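Local coordinates for protein potential RNA-dependent RNA polymerase (Human picobirnavirus, PDB 5I62) that catalyses template-directed RNA synthesis from ribonucleoside triphosphates and takes part in both transcription and replication of the viral genome, at residues 81-86 with 198-203; 184-189 with 429-434. All coordinates share one frame; numbering follows the deposited sequence.

Contact 1: 81-86 with 198-203; sequences VMLPLK and VKQRVV
Gln200 reads the backbone of Val81 and Leu83 with both ends of its side-chain amide. NE2 donates to Val81 O over 2.8 Å in a virtually straight bond, the carbonyl oxygen lying in the plane of the amide. On the other end, OE1 accepts from Leu83 N, also at 2.8 Å, with that N-H standing above the plane of the Gln200 carbonyl. The amide thus takes the place of the N-H and C=O of one residue in a parallel neighbouring strand, pairing on either side of Met82. NE2 spends its second proton on Val198 O, 3.0 Å away, and OE1 also accepts from the indole NE1 of Trp186. Together these bonds hold the rotation of the amide and leave little doubt about which end is oxygen. A bend at chi2 (-70°) puts CD beside the loop. Leu83 crosses this side chain at about a right angle, its CG 3.6 Å from Gln200 CD and its CD1 against Gln200 CG. Farther along, Val198 sets CG1 against Val81 O at 3.5 Å, while its CG2 meets Val81 CB at 3.9 Å; Val33 and Pro195 pack on Val81 as well. Here a strand side chain captures an irregular loop by mimicking backbone pairing. The strand, 199-205, belongs to an antiparallel hairpin probably in the polymerase fingers, and its basic sequence is consistent with motif F of viral RNA polymerases.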
# COMPACT_ATOMS: atom_id res chain seq x y z
N VAL A 81 3.30 -11.33 14.68
CA VAL A 81 2.61 -12.59 14.93
C VAL A 81 1.86 -12.98 13.67
O VAL A 81 0.86 -12.36 13.30
CB VAL A 81 1.68 -12.51 16.14
CG1 VAL A 81 0.94 -13.83 16.33
CG2 VAL A 81 2.48 -12.17 17.40
N MET A 82 2.34 -14.02 13.01
CA MET A 82 1.75 -14.56 11.80
C MET A 82 1.00 -15.85 12.12
O MET A 82 1.60 -16.82 12.59
CB MET A 82 2.86 -14.78 10.77
CG MET A 82 2.44 -15.53 9.55
SD MET A 82 3.89 -15.93 8.52
CE MET A 82 3.05 -16.54 7.08
N LEU A 83 -0.30 -15.86 11.86
CA LEU A 83 -1.11 -17.02 12.20
C LEU A 83 -0.80 -18.18 11.25
O LEU A 83 -0.36 -17.96 10.12
CB LEU A 83 -2.59 -16.68 12.14
CG LEU A 83 -3.16 -15.65 13.13
CD1 LEU A 83 -4.65 -15.50 12.94
CD2 LEU A 83 -2.84 -16.04 14.56
N PRO A 84 -1.03 -19.41 11.68
CA PRO A 84 -0.87 -20.57 10.78
C PRO A 84 -1.86 -20.49 9.63
O PRO A 84 -2.91 -19.86 9.73
CB PRO A 84 -1.17 -21.78 11.66
CG PRO A 84 -1.13 -21.30 13.07
CD PRO A 84 -1.37 -19.81 13.06
N LEU A 85 -1.51 -21.18 8.55
CA LEU A 85 -2.37 -21.24 7.36
C LEU A 85 -3.79 -21.68 7.71
O LEU A 85 -4.77 -21.12 7.20
CB LEU A 85 -1.76 -22.20 6.34
CG LEU A 85 -2.60 -22.43 5.08
CD1 LEU A 85 -2.75 -21.13 4.26
CD2 LEU A 85 -2.03 -23.56 4.23
N LYS A 86 -3.92 -22.67 8.59
CA LYS A 86 -5.23 -23.15 9.02
C LYS A 86 -6.11 -22.02 9.58
O LYS A 86 -7.34 -22.14 9.54
CB LYS A 86 -5.09 -24.24 10.07
CG LYS A 86 -4.84 -23.67 11.47
CD LYS A 86 -4.92 -24.71 12.57
CE LYS A 86 -3.64 -24.86 13.25
NZ LYS A 86 -3.60 -26.02 14.19
N VAL A 198 -2.82 -8.74 15.84
CA VAL A 198 -2.09 -8.44 14.62
C VAL A 198 -2.96 -8.73 13.41
O VAL A 198 -3.54 -9.82 13.30
CB VAL A 198 -0.78 -9.26 14.56
CG1 VAL A 198 -0.05 -8.99 13.25
CG2 VAL A 198 0.10 -8.93 15.75
N LYS A 199 -3.07 -7.74 12.51
CA LYS A 199 -3.79 -7.87 11.25
C LYS A 199 -3.03 -8.81 10.33
O LYS A 199 -1.84 -8.60 10.09
CB LYS A 199 -3.93 -6.52 10.55
CG LYS A 199 -4.91 -5.51 11.12
CD LYS A 199 -6.13 -6.18 11.71
CE LYS A 199 -6.02 -6.17 13.22
NZ LYS A 199 -6.99 -7.06 13.91
N GLN A 200 -3.73 -9.79 9.76
CA GLN A 200 -3.10 -10.82 8.93
C GLN A 200 -3.33 -10.49 7.46
O GLN A 200 -4.26 -10.97 6.82
CB GLN A 200 -3.64 -12.20 9.30
CG GLN A 200 -3.56 -12.53 10.79
CD GLN A 200 -2.13 -12.75 11.25
OE1 GLN A 200 -1.40 -13.56 10.68
NE2 GLN A 200 -1.73 -12.03 12.31
N ARG A 201 -2.43 -9.68 6.90
CA ARG A 201 -2.59 -9.25 5.51
C ARG A 201 -2.19 -10.37 4.55
O ARG A 201 -1.18 -11.05 4.74
CB ARG A 201 -1.76 -8.00 5.22
CG ARG A 201 -2.24 -6.72 5.91
CD ARG A 201 -1.51 -5.48 5.35
NE ARG A 201 -1.16 -5.65 3.94
CZ ARG A 201 0.03 -5.37 3.41
NH1 ARG A 201 0.99 -4.86 4.18
NH2 ARG A 201 0.26 -5.57 2.12
N VAL A 202 -2.99 -10.57 3.50
CA VAL A 202 -2.66 -11.51 2.44
C VAL A 202 -1.89 -10.76 1.37
O VAL A 202 -2.29 -9.67 0.95
CB VAL A 202 -3.93 -12.16 1.86
CG1 VAL A 202 -3.59 -12.95 0.61
CG2 VAL A 202 -4.60 -13.05 2.90
N VAL A 203 -0.75 -11.32 0.95
CA VAL A 203 0.01 -10.82 -0.18
C VAL A 203 -0.05 -11.86 -1.29
O VAL A 203 0.21 -13.04 -1.05
CB VAL A 203 1.47 -10.51 0.19
CG1 VAL A 203 2.22 -9.97 -1.04
CG2 VAL A 203 1.53 -9.51 1.32

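Contact 2: 184-189 with 429-434; sequences LGWRGQ and QERYYD
Arg187 grips the carboxylate of Glu430 side-on with two nitrogens. NE reaches OE2 at 2.6 Å and NH2 reaches OE1 at 2.9 Å, each oxygen being met on its syn side, and the two flat groups are only 19° from coplanar. Glu430 OE2 takes a second bond across the contact from Gly188 N, at 2.9 Å, which arrives from above the carboxylate plane. It also forms a salt bridge with Arg431 NH2 of its own segment, 3.1 Å away. That same NH2 gives a bent hydrogen bond to Trp186 O at 3.0 Å, which links the loop to the strand backbone a second time. Arg187 NE and Arg431 NH2 come within 3.8 Å of each other, and the shared carboxylate would be expected to offset their repulsion. This is a salt-bridge network of two arginines about one glutamate. It ties strand 176-189, probably part of the fingers, to a loop between the short strand 428-429 and helix 435-438, far along the chain and beyond the four-stranded antiparallel sheet whose topology matches the polymerase palm. Glu430 reaches the strand extended, CG anti to the backbone N (chi1 -175°), whereas the Arg187 chain is bent at chi2 and chi3. Trp186 meets Arg431 with its benzo ring: CE3 is 3.5 Å from NH2, with CZ of the guanidinium at the ring edge and the two planes 88° apart, so the groups do not stack. Over one face of the indole, toward its rim, lies Gly188 N. Around this shell, Met82 and Arg88 pack on Trp186, while Arg201 and Val203 of the next strand touch Arg187. At its far end the loop runs into helix 435-438, whose N-cap is Asp434, bonded through OD1 to Asp436 N.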
# COMPACT_ATOMS: atom_id res chain seq x y z
N LEU A 184 1.11 -17.48 -1.86
CA LEU A 184 0.51 -16.85 -0.68
C LEU A 184 1.61 -16.27 0.20
O LEU A 184 2.43 -17.01 0.76
CB LEU A 184 -0.32 -17.85 0.11
CG LEU A 184 -0.98 -17.26 1.38
CD1 LEU A 184 -2.04 -16.21 1.02
CD2 LEU A 184 -1.59 -18.33 2.27
N GLY A 185 1.63 -14.94 0.31
CA GLY A 185 2.51 -14.24 1.22
C GLY A 185 1.74 -13.58 2.37
O GLY A 185 0.52 -13.69 2.50
N TRP A 186 2.49 -12.88 3.21
CA TRP A 186 1.94 -12.38 4.46
C TRP A 186 2.61 -11.07 4.84
O TRP A 186 3.80 -10.89 4.62
CB TRP A 186 2.12 -13.42 5.58
CG TRP A 186 1.68 -12.95 6.94
CD1 TRP A 186 0.44 -13.10 7.50
CD2 TRP A 186 2.48 -12.28 7.92
NE1 TRP A 186 0.42 -12.55 8.76
CE2 TRP A 186 1.66 -12.04 9.04
CE3 TRP A 186 3.81 -11.86 7.96
CZ2 TRP A 186 2.13 -11.41 10.19
CZ3 TRP A 186 4.28 -11.23 9.10
CH2 TRP A 186 3.44 -11.01 10.20
N ARG A 187 1.81 -10.17 5.42
CA ARG A 187 2.33 -8.98 6.10
C ARG A 187 1.54 -8.78 7.38
O ARG A 187 0.32 -8.94 7.39
CB ARG A 187 2.23 -7.70 5.25
CG ARG A 187 3.07 -7.71 3.98
CD ARG A 187 4.56 -7.84 4.29
NE ARG A 187 5.06 -6.74 5.10
CZ ARG A 187 5.38 -5.55 4.62
NH1 ARG A 187 5.25 -5.30 3.32
NH2 ARG A 187 5.84 -4.60 5.43
N GLY A 188 2.23 -8.41 8.44
CA GLY A 188 1.60 -8.13 9.71
C GLY A 188 1.41 -6.64 9.89
O GLY A 188 2.27 -5.84 9.53
N GLN A 189 0.28 -6.27 10.47
CA GLN A 189 -0.02 -4.88 10.74
C GLN A 189 -0.59 -4.77 12.15
O GLN A 189 -1.41 -5.59 12.56
CB GLN A 189 -0.98 -4.32 9.69
CG GLN A 189 -1.47 -2.92 9.95
CD GLN A 189 -2.22 -2.37 8.75
OE1 GLN A 189 -1.82 -2.59 7.60
NE2 GLN A 189 -3.31 -1.65 9.01
N GLN A 429 8.66 -4.78 15.70
CA GLN A 429 8.97 -4.98 14.30
C GLN A 429 8.24 -6.19 13.76
O GLN A 429 7.79 -7.07 14.50
CB GLN A 429 10.47 -5.12 14.08
CG GLN A 429 11.10 -6.26 14.83
CD GLN A 429 12.61 -6.12 14.86
OE1 GLN A 429 13.17 -5.21 14.25
NE2 GLN A 429 13.29 -7.04 15.57
N GLU A 430 8.13 -6.21 12.43
CA GLU A 430 7.38 -7.25 11.73
C GLU A 430 8.19 -8.53 11.56
O GLU A 430 7.63 -9.63 11.56
CB GLU A 430 6.98 -6.72 10.36
CG GLU A 430 6.09 -7.66 9.60
CD GLU A 430 5.59 -7.01 8.33
OE1 GLU A 430 5.87 -5.81 8.12
OE2 GLU A 430 4.93 -7.72 7.54
N ARG A 431 9.49 -8.40 11.39
CA ARG A 431 10.33 -9.56 11.12
C ARG A 431 11.62 -9.45 11.91
O ARG A 431 12.16 -8.36 12.11
CB ARG A 431 10.63 -9.70 9.63
CG ARG A 431 9.61 -10.53 8.92
CD ARG A 431 9.73 -10.42 7.42
NE ARG A 431 8.48 -9.94 6.86
CZ ARG A 431 7.39 -10.69 6.71
NH1 ARG A 431 7.41 -11.98 7.07
NH2 ARG A 431 6.29 -10.15 6.19
N TYR A 432 12.10 -10.60 12.33
CA TYR A 432 13.33 -10.67 13.10
C TYR A 432 14.52 -10.75 12.16
O TYR A 432 14.50 -11.48 11.18
CB TYR A 432 13.28 -11.87 14.04
CG TYR A 432 14.60 -12.27 14.62
CD1 TYR A 432 15.07 -11.70 15.79
CD2 TYR A 432 15.39 -13.24 13.99
CE1 TYR A 432 16.28 -12.07 16.33
CE2 TYR A 432 16.60 -13.61 14.52
CZ TYR A 432 17.05 -13.03 15.69
OH TYR A 432 18.26 -13.41 16.21
N TYR A 433 15.54 -9.93 12.45
CA TYR A 433 16.85 -10.05 11.82
C TYR A 433 17.89 -10.07 12.93
O TYR A 433 17.89 -9.18 13.80
CB TYR A 433 17.14 -8.90 10.84
CG TYR A 433 16.28 -8.89 9.58
CD1 TYR A 433 16.65 -9.61 8.44
CD2 TYR A 433 15.10 -8.15 9.52
CE1 TYR A 433 15.87 -9.59 7.29
CE2 TYR A 433 14.31 -8.12 8.38
CZ TYR A 433 14.70 -8.84 7.26
OH TYR A 433 13.91 -8.82 6.13
N ASP A 434 18.74 -11.08 12.93
CA ASP A 434 19.80 -11.25 13.92
C ASP A 434 20.84 -10.15 13.75
O ASP A 434 21.55 -10.14 12.74
CB ASP A 434 20.44 -12.63 13.72
CG ASP A 434 21.52 -12.95 14.73
OD1 ASP A 434 21.92 -12.06 15.52
OD2 ASP A 434 22.00 -14.10 14.71

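How the contacts relate
The centres of the two contacts lie about 10 Å apart, on the same side of the chain's centre, and strands 176-189 and 199-205 join them as antiparallel neighbours in one mixed sheet. Along the sequence the segments alternate: 81-86, 184-189, 198-203, 429-434. Direct pairing binds the strands, with Lys199 N and Gln189 O at 2.7 Å and a similar probable bond from Gly185 N to Val203 O. Trp186 belongs to both neighbourhoods, since its CE2 packs 3.5 Å from Met82 CB. One hairpin thus gathers an early loop and a late one, joining parts of the polymerase chain that are remote in sequence.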